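Local coordinates for uncharacterized protein (Deinococcus radiodurans, PDB 2A1V) that is of unknown function but carries a YjbR (DUF419) domain, a small alpha/beta fold whose family may resemble the N-terminal domain of TfoX, at residues A[11-16]-A[106-111]. Residues are numbered along the deposited sequence; the frame is centred on the assembly and turned at random.
Sequences DDLRSV and ELLRGS
Val16 and Leu108 meet between two helical segments, 11-16 and 106-111, whose axes come no closer than 11.0 Å and run at 48° to each other; the shortest CA to CA separation, from Val16 to Arg109, is 7.9 Å. That spacing is wide for a helix pair, and side chains alone bridge it, without a hydrogen bond. Val16 and Leu108 point at one another and touch tip to tip, with Val16 CG1 lying 3.6 Å from Leu108 CD2. The same leucine methyl also reaches the valine branch point, CD2 of Leu108 being 3.8 Å from CB of Val16. Leu108 gets there with CG swung anti to its backbone N (chi1 176°), which carries CG and its two methyls out toward helix 10-17. Leu13, about one turn before Val16, sets off from the backbone to one side of the other helix rather than straight at it, and it is the end of the side chain that makes a looser touch, its CD2 lying 4.2 Å from Leu108 CD2. On the partly exposed flank, Arg109 adds its aliphatic stem: its CG is 4.2 Å from Val16 CG1. Its guanidinium is engaged beyond the contact, NH1 donating to the carbonyl of Glu135 and NH2 forming a salt bridge with Glu19. The apolar patch continues onto the antiparallel sheet, where Leu13 rests on Leu59 of strand 58-62 and Thr50 of strand 43-51, and Leu108 on Ala48 of the latter strand. Helix 10-17 and the long helix 101-119 are thereby joined to each other and to the middle of the sheet, while Leu107 packs against helix 65-74.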
# COMPACT_ATOMS: atom_id res chain seq x y z
N ASP A 11 7.32 0.84 -11.37
CA ASP A 11 6.36 1.16 -12.45
C ASP A 11 5.03 0.47 -12.21
O ASP A 11 3.99 1.09 -12.37
CB ASP A 11 6.83 0.76 -13.86
CG ASP A 11 8.37 0.78 -14.04
OD1 ASP A 11 9.13 0.20 -13.19
OD2 ASP A 11 8.82 1.35 -15.06
N ASP A 12 5.07 -0.80 -11.76
CA ASP A 12 3.87 -1.57 -11.38
C ASP A 12 3.07 -0.86 -10.23
O ASP A 12 1.84 -0.77 -10.24
CB ASP A 12 4.25 -3.01 -10.94
CG ASP A 12 4.72 -3.90 -12.12
OD1 ASP A 12 4.32 -3.65 -13.28
OD2 ASP A 12 5.45 -4.91 -11.87
N LEU A 13 3.82 -0.37 -9.24
CA LEU A 13 3.25 0.28 -8.07
C LEU A 13 2.67 1.64 -8.40
O LEU A 13 1.58 1.95 -7.95
CB LEU A 13 4.31 0.43 -6.99
CG LEU A 13 5.01 -0.83 -6.45
CD1 LEU A 13 5.99 -0.42 -5.35
CD2 LEU A 13 4.02 -1.86 -5.93
N ARG A 14 3.40 2.43 -9.18
CA ARG A 14 2.88 3.68 -9.71
C ARG A 14 1.59 3.46 -10.46
O ARG A 14 0.64 4.19 -10.27
CB ARG A 14 3.90 4.35 -10.64
CG ARG A 14 5.09 4.91 -9.95
CD ARG A 14 5.61 6.16 -10.53
NE ARG A 14 6.63 6.72 -9.68
CZ ARG A 14 7.90 6.46 -9.78
NH1 ARG A 14 8.32 5.64 -10.72
NH2 ARG A 14 8.76 7.01 -8.96
N SER A 15 1.55 2.43 -11.28
CA SER A 15 0.40 2.17 -12.10
C SER A 15 -0.86 1.95 -11.26
O SER A 15 -1.97 2.25 -11.73
CB SER A 15 0.64 0.99 -13.09
OG SER A 15 0.51 -0.30 -12.46
N VAL A 16 -0.71 1.39 -10.07
CA VAL A 16 -1.85 1.13 -9.21
C VAL A 16 -2.19 2.43 -8.50
O VAL A 16 -3.33 2.89 -8.54
CB VAL A 16 -1.55 -0.00 -8.22
CG1 VAL A 16 -2.62 -0.05 -7.10
CG2 VAL A 16 -1.49 -1.33 -8.97
N GLU A 106 -4.51 -6.06 -4.54
CA GLU A 106 -5.57 -5.91 -3.56
C GLU A 106 -5.08 -5.45 -2.18
O GLU A 106 -5.81 -4.71 -1.47
CB GLU A 106 -6.24 -7.25 -3.41
CG GLU A 106 -7.47 -7.28 -2.52
CD GLU A 106 -7.32 -8.10 -1.22
OE1 GLU A 106 -7.00 -9.33 -1.31
OE2 GLU A 106 -7.58 -7.50 -0.13
N LEU A 107 -3.89 -5.90 -1.77
CA LEU A 107 -3.37 -5.46 -0.46
C LEU A 107 -2.99 -4.01 -0.56
O LEU A 107 -3.25 -3.26 0.38
CB LEU A 107 -2.18 -6.27 0.02
CG LEU A 107 -2.53 -7.71 0.38
CD1 LEU A 107 -1.18 -8.47 0.64
CD2 LEU A 107 -3.47 -7.75 1.51
N LEU A 108 -2.49 -3.60 -1.72
CA LEU A 108 -2.08 -2.22 -1.93
C LEU A 108 -3.28 -1.28 -1.95
O LEU A 108 -3.31 -0.28 -1.27
CB LEU A 108 -1.24 -2.14 -3.19
CG LEU A 108 -0.78 -0.76 -3.65
CD1 LEU A 108 -0.05 0.04 -2.56
CD2 LEU A 108 0.06 -0.93 -4.86
N ARG A 109 -4.32 -1.69 -2.66
CA ARG A 109 -5.60 -0.97 -2.64
C ARG A 109 -6.24 -1.01 -1.28
O ARG A 109 -6.79 -0.01 -0.84
CB ARG A 109 -6.58 -1.55 -3.67
CG ARG A 109 -6.11 -1.26 -5.06
CD ARG A 109 -6.95 -1.98 -6.13
NE ARG A 109 -7.05 -1.04 -7.25
CZ ARG A 109 -8.18 -0.70 -7.86
NH1 ARG A 109 -9.34 -1.31 -7.52
NH2 ARG A 109 -8.14 0.24 -8.81
N GLY A 110 -6.11 -2.14 -0.59
CA GLY A 110 -6.65 -2.25 0.76
C GLY A 110 -6.01 -1.30 1.77
O GLY A 110 -6.69 -0.77 2.69
N SER A 111 -4.69 -1.12 1.64
CA SER A 111 -3.92 -0.27 2.56
C SER A 111 -4.39 1.20 2.41
O SER A 111 -4.71 1.86 3.38
CB SER A 111 -2.41 -0.41 2.27
OG SER A 111 -1.64 0.44 3.12